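Local coordinates for protein lipase aflb (Neosartorya fumigata, PDB 6IDY) that probably hydrolyses the ester bonds of lipids and carries a bound calcium ion, at residues P162-P167 and S225-L230; F179-L184 and L369-A374; A215-S220 and P247-V252; V253-A258 and D376-D381; P309-Y314 and S342-Q347. All coordinates share one frame; numbering follows the deposited sequence.

Contact 1: P162-P167 and S225-L230; sequences PVILVP and SNVAVL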
# COMPACT_ATOMS: atom_id res chain seq x y z
N PRO A 162 7.72 -9.16 14.71
CA PRO A 162 8.17 -8.36 13.56
C PRO A 162 7.04 -8.21 12.54
O PRO A 162 6.36 -9.18 12.23
CB PRO A 162 9.35 -9.16 13.01
CG PRO A 162 9.76 -10.10 14.13
CD PRO A 162 8.46 -10.44 14.79
N VAL A 163 6.80 -6.98 12.07
CA VAL A 163 5.74 -6.68 11.10
C VAL A 163 6.37 -6.02 9.87
O VAL A 163 6.98 -4.95 9.97
CB VAL A 163 4.56 -5.85 11.70
CG1 VAL A 163 3.51 -5.53 10.64
CG2 VAL A 163 3.92 -6.57 12.88
N ILE A 164 6.22 -6.67 8.71
CA ILE A 164 6.74 -6.17 7.44
C ILE A 164 5.68 -5.29 6.80
O ILE A 164 4.59 -5.77 6.48
CB ILE A 164 7.21 -7.31 6.49
CG1 ILE A 164 8.26 -8.21 7.20
CG2 ILE A 164 7.77 -6.72 5.18
CD1 ILE A 164 8.39 -9.57 6.62
N LEU A 165 6.02 -4.01 6.61
CA LEU A 165 5.13 -3.04 5.97
C LEU A 165 5.43 -3.00 4.48
O LEU A 165 6.52 -2.62 4.07
CB LEU A 165 5.28 -1.65 6.61
CG LEU A 165 5.11 -1.56 8.14
CD1 LEU A 165 5.38 -0.14 8.61
CD2 LEU A 165 3.72 -2.03 8.59
N VAL A 166 4.47 -3.49 3.67
CA VAL A 166 4.60 -3.60 2.22
C VAL A 166 3.90 -2.40 1.55
O VAL A 166 2.72 -2.16 1.83
CB VAL A 166 4.11 -4.98 1.68
CG1 VAL A 166 4.33 -5.11 0.18
CG2 VAL A 166 4.80 -6.13 2.41
N PRO A 167 4.60 -1.64 0.69
CA PRO A 167 3.99 -0.45 0.09
C PRO A 167 3.02 -0.74 -1.04
O PRO A 167 2.94 -1.87 -1.52
CB PRO A 167 5.21 0.31 -0.43
CG PRO A 167 6.15 -0.76 -0.83
CD PRO A 167 6.00 -1.80 0.25
N SER A 225 11.76 -15.99 14.45
CA SER A 225 10.37 -15.82 14.82
C SER A 225 9.49 -15.80 13.60
O SER A 225 9.96 -15.49 12.51
CB SER A 225 10.21 -14.49 15.55
OG SER A 225 8.87 -14.19 15.91
N ASN A 226 8.20 -16.08 13.79
CA ASN A 226 7.23 -15.92 12.73
C ASN A 226 6.95 -14.41 12.67
O ASN A 226 7.28 -13.67 13.61
CB ASN A 226 5.97 -16.73 13.01
CG ASN A 226 6.08 -18.17 12.57
OD1 ASN A 226 7.17 -18.68 12.26
ND2 ASN A 226 4.96 -18.86 12.51
N VAL A 227 6.42 -13.95 11.55
CA VAL A 227 6.18 -12.52 11.35
C VAL A 227 4.74 -12.28 10.94
O VAL A 227 3.97 -13.21 10.72
CB VAL A 227 7.17 -11.93 10.28
CG1 VAL A 227 8.63 -12.13 10.69
CG2 VAL A 227 6.90 -12.50 8.88
N ALA A 228 4.41 -11.00 10.81
CA ALA A 228 3.15 -10.52 10.28
C ALA A 228 3.50 -9.60 9.14
O ALA A 228 4.60 -9.03 9.10
CB ALA A 228 2.38 -9.78 11.35
N VAL A 229 2.60 -9.49 8.16
CA VAL A 229 2.76 -8.61 7.02
C VAL A 229 1.56 -7.67 7.01
O VAL A 229 0.43 -8.13 7.13
CB VAL A 229 2.86 -9.40 5.67
CG1 VAL A 229 2.88 -8.44 4.48
CG2 VAL A 229 4.07 -10.34 5.64
N LEU A 230 1.81 -6.36 6.87
CA LEU A 230 0.74 -5.39 6.71
C LEU A 230 1.02 -4.72 5.37
O LEU A 230 2.10 -4.17 5.16
CB LEU A 230 0.66 -4.36 7.85
CG LEU A 230 -0.62 -3.51 7.87
CD1 LEU A 230 -1.03 -3.19 9.29
CD2 LEU A 230 -0.44 -2.21 7.07
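Four backbone hydrogen bonds join strand 162-166 to strand 227-230, and they alternate in direction as parallel pairing requires. Ala228 N gives to Pro162 O at 3.0 Å, nearly along the C=O axis, and Ile164 N gives to Ala228 O. Leu230 N then reaches Ile164 O from above the carbonyl plane, and Val166 N closes the series on Leu230 O, in that carbonyl's plane, at 2.9 Å. All four are nearly straight. Weaker CA-H...O contacts fill the spaces between, such as Val163 CA to Ala228 O at 3.3 Å. Just before strand 227-230, Ser225 OG bonds its neighbour's carbonyl, Asn226 O, on a lone pair, while the Asn226 amide turns to Asp254.

Side chains alternate between the two faces of the sheet. On the face of Val163 and Leu165, Val163 CG2 lies on Ala228 CB at 3.9 Å, and Leu165 CD2 rests against Leu230 CB, those two leucines running side by side in the same direction. Val163 holds CG1 anti to the backbone N (chi1 179°), which carries that methyl toward Leu230 CB. On the other face, Ile164 CD1 crosses obliquely to Val227 CG2 at 4.0 Å, and Val166 CG2 meets Val229 CG1 at 3.6 Å. Helix 205-223 packs over this second face, touching Val166 and Val227.

The chemistry is that of a central strand pair in an alpha/beta-hydrolase sheet: peptide groups are spent on one another, and mostly aliphatic side chains line both faces, toward helix 205-223 on one and Phe181 and Leu184 on the other.

Contact 2: F179-L184 and L369-A374; sequences FNFGKL and LAWALA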
# COMPACT_ATOMS: atom_id res chain seq x y z
N PHE A 179 3.23 8.33 8.09
CA PHE A 179 1.98 8.97 8.48
C PHE A 179 0.87 8.00 8.95
O PHE A 179 -0.27 8.42 9.11
CB PHE A 179 1.47 9.86 7.34
CG PHE A 179 2.36 11.03 7.00
CD1 PHE A 179 2.47 12.12 7.85
CD2 PHE A 179 3.06 11.05 5.80
CE1 PHE A 179 3.28 13.21 7.53
CE2 PHE A 179 3.85 12.15 5.46
CZ PHE A 179 3.95 13.22 6.32
N ASN A 180 1.20 6.71 9.17
CA ASN A 180 0.17 5.78 9.62
C ASN A 180 0.76 4.54 10.32
O ASN A 180 1.26 4.67 11.43
CB ASN A 180 -0.82 5.40 8.50
CG ASN A 180 -0.18 5.16 7.16
OD1 ASN A 180 0.35 4.08 6.90
ND2 ASN A 180 -0.21 6.15 6.29
N PHE A 181 0.68 3.35 9.69
CA PHE A 181 1.07 2.07 10.29
C PHE A 181 2.56 1.93 10.64
O PHE A 181 2.92 0.95 11.30
CB PHE A 181 0.58 0.89 9.43
CG PHE A 181 -0.90 0.62 9.62
CD1 PHE A 181 -1.38 0.11 10.83
CD2 PHE A 181 -1.81 0.87 8.60
CE1 PHE A 181 -2.74 -0.15 11.00
CE2 PHE A 181 -3.17 0.61 8.78
CZ PHE A 181 -3.63 0.10 9.97
N GLY A 182 3.38 2.93 10.34
CA GLY A 182 4.76 2.95 10.81
C GLY A 182 4.75 3.09 12.33
O GLY A 182 5.74 2.75 12.99
N LYS A 183 3.59 3.54 12.88
CA LYS A 183 3.30 3.73 14.31
C LYS A 183 2.50 2.56 14.92
O LYS A 183 1.99 2.70 16.04
CB LYS A 183 2.53 5.05 14.53
CG LYS A 183 3.31 6.32 14.22
CD LYS A 183 2.42 7.54 14.41
CE LYS A 183 3.11 8.84 14.10
NZ LYS A 183 3.09 9.14 12.64
N LEU A 184 2.40 1.40 14.22
CA LEU A 184 1.67 0.21 14.70
C LEU A 184 2.18 -0.31 16.06
O LEU A 184 1.38 -0.80 16.87
CB LEU A 184 1.67 -0.90 13.63
CG LEU A 184 0.95 -2.23 13.95
CD1 LEU A 184 -0.56 -2.04 14.13
CD2 LEU A 184 1.25 -3.27 12.88
N LEU A 369 -11.29 1.66 12.45
CA LEU A 369 -11.69 0.25 12.37
C LEU A 369 -10.54 -0.58 11.78
O LEU A 369 -10.25 -1.66 12.31
CB LEU A 369 -13.00 0.06 11.57
CG LEU A 369 -13.49 -1.38 11.35
CD1 LEU A 369 -13.99 -2.03 12.66
CD2 LEU A 369 -14.55 -1.44 10.26
N ALA A 370 -9.85 -0.05 10.74
CA ALA A 370 -8.69 -0.72 10.13
C ALA A 370 -7.62 -1.02 11.20
O ALA A 370 -7.12 -2.14 11.27
CB ALA A 370 -8.11 0.14 9.02
N TRP A 371 -7.32 -0.02 12.05
CA TRP A 371 -6.36 -0.12 13.16
C TRP A 371 -6.81 -1.10 14.23
O TRP A 371 -6.00 -1.93 14.65
CB TRP A 371 -6.12 1.26 13.77
CG TRP A 371 -5.10 2.04 13.01
CD1 TRP A 371 -5.24 2.58 11.76
CD2 TRP A 371 -3.75 2.29 13.41
NE1 TRP A 371 -4.06 3.17 11.37
CE2 TRP A 371 -3.13 3.02 12.37
CE3 TRP A 371 -2.99 1.97 14.56
CZ2 TRP A 371 -1.79 3.43 12.43
CZ3 TRP A 371 -1.67 2.40 14.63
CH2 TRP A 371 -1.08 3.10 13.57
N ALA A 372 -8.09 -1.02 14.66
CA ALA A 372 -8.65 -1.91 15.67
C ALA A 372 -8.63 -3.36 15.18
O ALA A 372 -8.34 -4.26 15.97
CB ALA A 372 -10.07 -1.48 16.02
N LEU A 373 -8.86 -3.58 13.87
CA LEU A 373 -8.80 -4.92 13.28
C LEU A 373 -7.37 -5.42 13.19
O LEU A 373 -7.14 -6.61 13.42
CB LEU A 373 -9.48 -4.95 11.90
CG LEU A 373 -11.01 -4.92 11.91
CD1 LEU A 373 -11.53 -4.45 10.59
CD2 LEU A 373 -11.61 -6.27 12.33
N ALA A 374 -6.41 -4.53 12.87
CA ALA A 374 -4.99 -4.88 12.79
C ALA A 374 -4.49 -5.34 14.17
O ALA A 374 -3.83 -6.37 14.26
CB ALA A 374 -4.18 -3.68 12.30
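The phenyl ring of Phe181 lies flat over one face of the Trp371 indole in an offset stack, the planes only 11° apart and the centroid of the five-membered ring 4.0 Å from that of the phenyl. Phe181 CE1 sits over the centre of the indole, whereas from the other side of the pair Trp371 NE1 falls toward the rim of the phenyl, 3.4 Å from Phe181 CZ. The two side chains reach for each other tip to tip. Each has its CG anti to its carbonyl carbon, at chi1 -77° in Phe181 and -83° in Trp371.

The edge of the indole is lined by backbone. Asn180 O stands 3.4 Å from Trp371 CZ2, and the carbonyl of Lys183 lies near the same plane, an arrangement that probably suits the slightly positive C-H rim of the benzene ring. Trp371 NE1 spends its hydrogen on Leu365 O, which, with the stack, restrains the rotation of the indole. One helical turn beyond the tryptophan, Ala374 CB touches Phe181 CE1 at 4.0 Å, and Leu184 CD1 approaches the same methyl.

Helix 368-379 thus docks on the 3-10 turn that follows helix 173-178. Its Ala370 and Leu373 rest on Ile313 of strand 310-314, Leu369 meets helices 346-349 and 391-396, and the amine of Lys183 is tied by a salt bridge to Asp407 of helix 405-412.

Contact 3: A215-S220 and P247-V252; sequences AINYIS and PSTRKV. With SO4 (sulfate ion), chain E.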
# COMPACT_ATOMS: atom_id res chain seq x y z
N ALA A 215 11.92 -10.65 1.96
CA ALA A 215 11.75 -9.92 3.22
C ALA A 215 11.13 -10.81 4.29
O ALA A 215 11.60 -10.82 5.42
CB ALA A 215 10.90 -8.67 3.02
N ILE A 216 10.11 -11.62 3.91
CA ILE A 216 9.48 -12.56 4.83
C ILE A 216 10.50 -13.54 5.41
O ILE A 216 10.68 -13.59 6.63
CB ILE A 216 8.25 -13.27 4.20
CG1 ILE A 216 7.07 -12.28 3.99
CG2 ILE A 216 7.82 -14.43 5.10
CD1 ILE A 216 5.94 -12.82 3.04
N ASN A 217 11.20 -14.28 4.53
CA ASN A 217 12.19 -15.28 4.94
C ASN A 217 13.40 -14.68 5.63
O ASN A 217 13.93 -15.29 6.56
CB ASN A 217 12.58 -16.16 3.76
CG ASN A 217 11.49 -17.14 3.38
OD1 ASN A 217 10.62 -17.49 4.19
ND2 ASN A 217 11.53 -17.63 2.16
N TYR A 218 13.80 -13.45 5.24
CA TYR A 218 14.93 -12.77 5.85
C TYR A 218 14.59 -12.27 7.26
O TYR A 218 15.39 -12.47 8.18
CB TYR A 218 15.47 -11.64 4.95
CG TYR A 218 16.57 -10.83 5.61
CD1 TYR A 218 17.90 -11.25 5.55
CD2 TYR A 218 16.28 -9.68 6.32
CE1 TYR A 218 18.91 -10.53 6.19
CE2 TYR A 218 17.28 -8.95 6.96
CZ TYR A 218 18.60 -9.38 6.89
OH TYR A 218 19.57 -8.64 7.51
N ILE A 219 13.45 -11.58 7.42
CA ILE A 219 13.05 -11.04 8.71
C ILE A 219 12.75 -12.18 9.69
O ILE A 219 13.16 -12.10 10.84
CB ILE A 219 11.93 -9.97 8.59
CG1 ILE A 219 12.41 -8.72 7.80
CG2 ILE A 219 11.32 -9.59 9.95
CD1 ILE A 219 13.54 -7.82 8.45
N SER A 220 12.15 -13.28 9.20
CA SER A 220 11.88 -14.44 10.04
C SER A 220 13.20 -15.08 10.53
O SER A 220 13.29 -15.44 11.71
CB SER A 220 11.04 -15.47 9.30
OG SER A 220 10.74 -16.58 10.13
N PRO A 247 6.15 -21.05 -1.29
CA PRO A 247 5.40 -21.66 -0.17
C PRO A 247 6.11 -21.66 1.19
O PRO A 247 5.42 -21.72 2.21
CB PRO A 247 5.12 -23.09 -0.66
CG PRO A 247 5.19 -23.01 -2.13
CD PRO A 247 6.23 -21.98 -2.43
N SER A 248 7.46 -21.58 1.21
CA SER A 248 8.20 -21.54 2.48
C SER A 248 7.80 -20.33 3.33
O SER A 248 7.80 -20.41 4.56
CB SER A 248 9.70 -21.52 2.22
OG SER A 248 10.07 -20.36 1.50
N THR A 249 7.39 -19.22 2.68
CA THR A 249 6.95 -17.99 3.36
C THR A 249 5.66 -18.21 4.15
O THR A 249 5.49 -17.59 5.20
CB THR A 249 6.79 -16.83 2.37
OG1 THR A 249 5.71 -17.10 1.48
CG2 THR A 249 8.08 -16.50 1.62
N ARG A 250 4.76 -19.08 3.66
CA ARG A 250 3.47 -19.38 4.30
C ARG A 250 3.62 -19.89 5.74
O ARG A 250 2.78 -19.58 6.58
CB ARG A 250 2.65 -20.40 3.49
CG ARG A 250 2.46 -20.09 2.01
CD ARG A 250 1.71 -21.24 1.35
NE ARG A 250 1.79 -21.22 -0.11
CZ ARG A 250 1.28 -22.16 -0.90
NH1 ARG A 250 0.63 -23.19 -0.37
NH2 ARG A 250 1.41 -22.07 -2.21
N LYS A 251 4.67 -20.70 6.00
CA LYS A 251 4.94 -21.30 7.32
C LYS A 251 5.38 -20.29 8.37
O LYS A 251 5.27 -20.56 9.56
CB LYS A 251 5.99 -22.42 7.22
CG LYS A 251 5.57 -23.61 6.37
CD LYS A 251 6.65 -24.68 6.29
CE LYS A 251 6.18 -25.89 5.54
NZ LYS A 251 7.18 -26.99 5.55
N VAL A 252 5.92 -19.13 7.94
CA VAL A 252 6.45 -18.15 8.89
C VAL A 252 5.59 -16.86 8.97
O VAL A 252 5.97 -15.94 9.69
CB VAL A 252 7.96 -17.85 8.65
CG1 VAL A 252 8.80 -19.11 8.80
CG2 VAL A 252 8.20 -17.20 7.29
S SO4 E . -1.57 -25.01 -2.51
O1 SO4 E . -0.88 -25.33 -1.26
O2 SO4 E . -1.47 -26.15 -3.42
O3 SO4 E . -2.96 -24.71 -2.23
O4 SO4 E . -0.93 -23.85 -3.12
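Ile216 lays its CG2 methyl between two side chains of the segment 247-252, meeting Val252 CG2 at 3.6 Å and Thr249 CB at 3.8 Å. CG2 is anti to the backbone N. The isoleucine crosses Thr249 at about a right angle and Val252 obliquely. One residue on along the helix, Asn217 swings its amide (chi1 -73°) across Thr249, whose CG2 lies 3.7 Å from both Asn217 OD1 and Asn217 ND2.

The amide then makes the one hydrogen bond between the segments, from Asn217 ND2 to Ser248 OG at 3.2 Å, with the hydroxyl oxygen near the amide plane. Its other end, Asn217 OD1, takes a bond from Lys129, and Ser248 OG is bonded to Asp133 as well. Ser220 stands a turn further along the helix, where Val252 CB nestles against Ser220 OG at 3.4 Å; that hydroxyl has its hydrogen-bond partner in Ser225 O.

On the side of the segment turned away from helix 205-223, Arg250 grips a sulfate ion, probably from the crystallisation liquor. Its NH1 donates to SO4 O1 at 2.8 Å, in the guanidinium plane, and its NH2 to SO4 O4.

Helix 205-223 is therefore seated on the segment leading into strand 253-259 through an apolar centre of Ile216, Val252 and the carbon atoms of Thr249, and the Asn217 amide is oriented by Lys129 at OD1 and Ser248 at ND2 together.

Contact 4: V253-A258 and D376-D381; sequences VDDFIA and DALSHD. With CA (calcium ion), chain D.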
# COMPACT_ATOMS: atom_id res chain seq x y z
N VAL A 253 4.45 -16.81 8.27
CA VAL A 253 3.57 -15.63 8.33
C VAL A 253 2.31 -15.99 9.11
O VAL A 253 1.52 -16.81 8.64
CB VAL A 253 3.26 -14.98 6.95
CG1 VAL A 253 2.26 -13.83 7.07
CG2 VAL A 253 4.54 -14.48 6.29
N ASP A 254 2.15 -15.39 10.31
CA ASP A 254 0.99 -15.64 11.17
C ASP A 254 -0.21 -14.78 10.81
O ASP A 254 -1.34 -15.18 11.06
CB ASP A 254 1.35 -15.47 12.65
CG ASP A 254 2.34 -16.48 13.18
OD1 ASP A 254 2.46 -17.58 12.59
OD2 ASP A 254 2.99 -16.19 14.21
N ASP A 255 0.03 -13.58 10.26
CA ASP A 255 -1.04 -12.66 9.89
C ASP A 255 -0.66 -11.85 8.68
O ASP A 255 0.46 -11.35 8.58
CB ASP A 255 -1.36 -11.69 11.04
CG ASP A 255 -2.17 -12.30 12.18
OD1 ASP A 255 -3.38 -12.54 11.98
OD2 ASP A 255 -1.59 -12.52 13.26
N PHE A 256 -1.61 -11.71 7.76
CA PHE A 256 -1.48 -10.89 6.57
C PHE A 256 -2.62 -9.88 6.67
O PHE A 256 -3.78 -10.24 6.52
CB PHE A 256 -1.52 -11.76 5.28
CG PHE A 256 -1.61 -11.08 3.92
CD1 PHE A 256 -1.30 -9.73 3.76
CD2 PHE A 256 -1.99 -11.81 2.79
CE1 PHE A 256 -1.40 -9.12 2.50
CE2 PHE A 256 -2.08 -11.19 1.54
CZ PHE A 256 -1.79 -9.85 1.40
N ILE A 257 -2.29 -8.62 7.03
CA ILE A 257 -3.27 -7.54 7.15
C ILE A 257 -3.19 -6.73 5.86
O ILE A 257 -2.16 -6.14 5.55
CB ILE A 257 -3.06 -6.68 8.44
CG1 ILE A 257 -3.14 -7.58 9.70
CG2 ILE A 257 -4.09 -5.52 8.51
CD1 ILE A 257 -2.22 -7.14 10.87
N ALA A 258 -4.26 -6.77 5.06
CA ALA A 258 -4.28 -6.12 3.76
C ALA A 258 -5.20 -4.92 3.71
O ALA A 258 -6.43 -5.05 3.76
CB ALA A 258 -4.63 -7.14 2.69
N ASP A 376 -6.43 -6.39 16.78
CA ASP A 376 -7.14 -7.62 17.10
C ASP A 376 -6.54 -8.85 16.38
O ASP A 376 -6.42 -9.90 16.99
CB ASP A 376 -8.64 -7.47 16.82
CG ASP A 376 -9.43 -8.73 17.10
OD1 ASP A 376 -9.80 -8.94 18.28
OD2 ASP A 376 -9.64 -9.51 16.16
N ALA A 377 -6.15 -8.69 15.09
CA ALA A 377 -5.52 -9.76 14.29
C ALA A 377 -4.20 -10.21 14.90
O ALA A 377 -3.94 -11.41 14.98
CB ALA A 377 -5.28 -9.27 12.87
N LEU A 378 -3.37 -9.25 15.33
CA LEU A 378 -2.06 -9.51 15.92
C LEU A 378 -2.11 -10.12 17.32
O LEU A 378 -1.15 -10.77 17.72
CB LEU A 378 -1.21 -8.23 15.91
CG LEU A 378 -0.82 -7.69 14.53
CD1 LEU A 378 -0.31 -6.29 14.62
CD2 LEU A 378 0.19 -8.60 13.85
N SER A 379 -3.22 -9.91 18.05
CA SER A 379 -3.37 -10.42 19.42
C SER A 379 -4.13 -11.75 19.54
O SER A 379 -4.19 -12.32 20.62
CB SER A 379 -4.01 -9.35 20.31
OG SER A 379 -5.29 -8.97 19.83
N HIS A 380 -4.68 -12.25 18.42
CA HIS A 380 -5.43 -13.51 18.43
C HIS A 380 -4.99 -14.44 17.31
O HIS A 380 -4.58 -13.97 16.25
CB HIS A 380 -6.94 -13.22 18.25
CG HIS A 380 -7.54 -12.41 19.35
ND1 HIS A 380 -7.52 -11.03 19.32
CD2 HIS A 380 -8.18 -12.81 20.48
CE1 HIS A 380 -8.13 -10.63 20.43
NE2 HIS A 380 -8.54 -11.67 21.15
N ASP A 381 -5.15 -15.77 17.53
CA ASP A 381 -4.90 -16.77 16.48
C ASP A 381 -5.96 -16.49 15.41
O ASP A 381 -7.09 -16.11 15.74
CB ASP A 381 -5.05 -18.21 17.02
CG ASP A 381 -4.02 -18.66 18.04
OD1 ASP A 381 -2.88 -18.14 18.01
OD2 ASP A 381 -4.35 -19.55 18.86
CA CA D . -3.64 -13.48 14.23
O HOH W 1 -2.78 -15.53 13.32
O HOH W 2 -1.91 -13.82 15.79
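Strand 255-258 follows a corner in the chain at Asp254, and the last turn of helix 368-379 lies alongside, the CA atoms of Asp255 and Leu378 being 6.9 Å apart. Ala377 O, in that turn, and His380 O, just after the helix, converge on one point.

A calcium ion occupies that point. Asp255 binds it through both carboxylate oxygens, OD1 and OD2 each at 2.5 Å, its CG anti to the carbonyl carbon (chi1 -76°). Ala377 O binds at 2.2 Å and His380 O at 2.3 Å, and two waters and Gly382 O bring the coordinating oxygens to seven. One water donates to Asp254 O, linking the corner to the metal. Asp255 OD2 and Ala377 O stand 3.1 Å apart, two acceptors drawn together by the cation. In the second shell, His380 ND1 gives its hydrogen to a lone pair of Asp376 O, closing the chain back on the helix.

Two residues further along the strand, Ile257 CD1 crosses Leu378 CG at about a right angle, 4.0 Å away. The result is a seven-coordinate site joining sheet strand to helix end, its all-oxygen shell of one bidentate carboxylate, main-chain carbonyls and water common for calcium.

Contact 5: P309-Y314 and S342-Q347; sequences PTTTIY and SNNHLQ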
# COMPACT_ATOMS: atom_id res chain seq x y z
N PRO A 309 -3.62 -16.69 7.83
CA PRO A 309 -4.73 -15.86 8.33
C PRO A 309 -4.69 -14.45 7.73
O PRO A 309 -3.71 -13.72 7.93
CB PRO A 309 -4.51 -15.85 9.85
CG PRO A 309 -3.81 -17.16 10.12
CD PRO A 309 -2.87 -17.30 8.95
N THR A 310 -5.71 -14.10 6.92
CA THR A 310 -5.74 -12.80 6.23
C THR A 310 -6.91 -11.93 6.69
O THR A 310 -8.05 -12.39 6.76
CB THR A 310 -5.69 -12.98 4.70
OG1 THR A 310 -4.57 -13.81 4.37
CG2 THR A 310 -5.57 -11.65 3.95
N THR A 311 -6.60 -10.66 7.00
CA THR A 311 -7.55 -9.63 7.42
C THR A 311 -7.56 -8.55 6.32
O THR A 311 -6.61 -7.78 6.21
CB THR A 311 -7.11 -9.06 8.79
OG1 THR A 311 -6.91 -10.14 9.70
CG2 THR A 311 -8.11 -8.06 9.36
N THR A 312 -8.62 -8.53 5.48
CA THR A 312 -8.73 -7.54 4.40
C THR A 312 -9.59 -6.39 4.89
O THR A 312 -10.57 -6.64 5.58
CB THR A 312 -9.22 -8.15 3.06
OG1 THR A 312 -10.63 -8.39 3.12
CG2 THR A 312 -8.47 -9.43 2.66
N ILE A 313 -9.19 -5.14 4.61
CA ILE A 313 -9.90 -3.95 5.07
C ILE A 313 -10.01 -2.99 3.90
O ILE A 313 -9.00 -2.61 3.31
CB ILE A 313 -9.28 -3.30 6.35
CG1 ILE A 313 -8.89 -4.37 7.42
CG2 ILE A 313 -10.25 -2.27 6.94
CD1 ILE A 313 -7.81 -4.00 8.38
N TYR A 314 -11.25 -2.63 3.54
CA TYR A 314 -11.49 -1.82 2.34
C TYR A 314 -12.72 -0.94 2.45
O TYR A 314 -13.61 -1.21 3.27
CB TYR A 314 -11.58 -2.74 1.10
CG TYR A 314 -12.63 -3.83 1.23
CD1 TYR A 314 -12.39 -4.97 1.99
CD2 TYR A 314 -13.84 -3.73 0.55
CE1 TYR A 314 -13.35 -5.99 2.08
CE2 TYR A 314 -14.80 -4.74 0.63
CZ TYR A 314 -14.55 -5.87 1.40
OH TYR A 314 -15.51 -6.84 1.51
N SER A 342 -11.01 -12.74 7.25
CA SER A 342 -12.05 -11.76 7.55
C SER A 342 -11.96 -10.70 6.47
O SER A 342 -10.87 -10.21 6.17
CB SER A 342 -11.91 -11.19 8.96
OG SER A 342 -10.76 -10.38 9.13
N ASN A 343 -13.09 -10.44 5.80
CA ASN A 343 -13.19 -9.44 4.73
C ASN A 343 -14.00 -8.31 5.31
O ASN A 343 -15.20 -8.44 5.54
CB ASN A 343 -13.80 -10.04 3.47
CG ASN A 343 -12.89 -11.08 2.85
OD1 ASN A 343 -11.77 -10.79 2.43
ND2 ASN A 343 -13.35 -12.31 2.79
N ASN A 344 -13.30 -7.24 5.65
CA ASN A 344 -13.84 -6.13 6.41
C ASN A 344 -14.12 -4.87 5.59
O ASN A 344 -13.23 -4.07 5.33
CB ASN A 344 -12.92 -5.85 7.61
CG ASN A 344 -12.62 -7.11 8.41
OD1 ASN A 344 -13.43 -7.56 9.23
ND2 ASN A 344 -11.48 -7.73 8.15
N HIS A 345 -15.40 -4.72 5.22
CA HIS A 345 -15.91 -3.58 4.46
C HIS A 345 -16.32 -2.51 5.46
O HIS A 345 -17.23 -2.74 6.27
CB HIS A 345 -17.10 -4.01 3.58
CG HIS A 345 -17.65 -2.93 2.71
ND1 HIS A 345 -19.00 -2.64 2.70
CD2 HIS A 345 -17.02 -2.11 1.84
CE1 HIS A 345 -19.15 -1.67 1.81
NE2 HIS A 345 -17.98 -1.33 1.27
N LEU A 346 -15.63 -1.35 5.44
CA LEU A 346 -15.88 -0.24 6.38
C LEU A 346 -17.34 0.17 6.49
O LEU A 346 -17.85 0.30 7.59
CB LEU A 346 -15.03 1.00 6.05
CG LEU A 346 -13.52 0.87 5.96
CD1 LEU A 346 -12.89 2.23 5.72
CD2 LEU A 346 -12.93 0.28 7.23
N GLN A 347 -18.00 0.36 5.34
CA GLN A 347 -19.38 0.83 5.22
C GLN A 347 -20.43 -0.23 5.61
O GLN A 347 -21.60 0.11 5.73
CB GLN A 347 -19.65 1.40 3.81
CG GLN A 347 -18.88 2.71 3.50
CD GLN A 347 -17.39 2.51 3.29
OE1 GLN A 347 -16.93 1.45 2.84
NE2 GLN A 347 -16.60 3.53 3.60
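Backbone bonding sets strand 310-314 parallel to strand 342-345. Ser342 N gives to Thr310 O and Thr312 N to Ser342 O, both nearly along the C=O axis; Tyr314 N gives to Asn344 O. The pairing outlasts the strand: Leu346 N, in the helix for which His345 holds the N-cap position, bonds Tyr314 O at 3.0 Å.

Side-chain bonds strengthen the middle. Thr312 O accepts twice from above its plane, from Asn344 N at 2.8 Å and from Asn344 ND2 at 2.9 Å, and the same ND2 also gives to Ser342 OG, so both its hydrogens are used and the rotation of the amide is fixed. On the opposite face, Thr312 OG1 donates to a lone pair of Asn343 OD1 at 2.7 Å, the two side chains lying side by side.

Packing completes the edge. Tyr314, with CG between N and the carbonyl carbon (chi1 56°), lays its ring across the neighbouring strand, with His345 CA over its centre, and Tyr314 CE2 meets His345 CD2 at 3.6 Å. Across the sheet, Ile313 CG2 touches Leu346 CD2.

An outermost strand here owes much to amides and hydroxyls, whose polar atoms are satisfied partly by each other and partly by Gly384 and Leu333.

In the fold
Contacts 1, 4 and 5 follow one another across a single sheet: Val229 O meets Ile257 N at 2.8 Å between contacts 1 and 4, and Thr311 O meets Ala258 N at 2.8 Å between contacts 4 and 5. Contacts 2 and 4 share helix 368-379, which lies over this sheet; Phe181 CD1 of contact 2 reaches Leu230 CD1 of contact 1 at 3.7 Å. Contact 3 packs on the other face, where Ile216 CG2 touches Val253 CG2. The calcium ion belongs to contact 4, about 8 Å from the side chain of Ala228 and about 7 Å from that of Thr311, and joins helix 368-379 to strand 253-259.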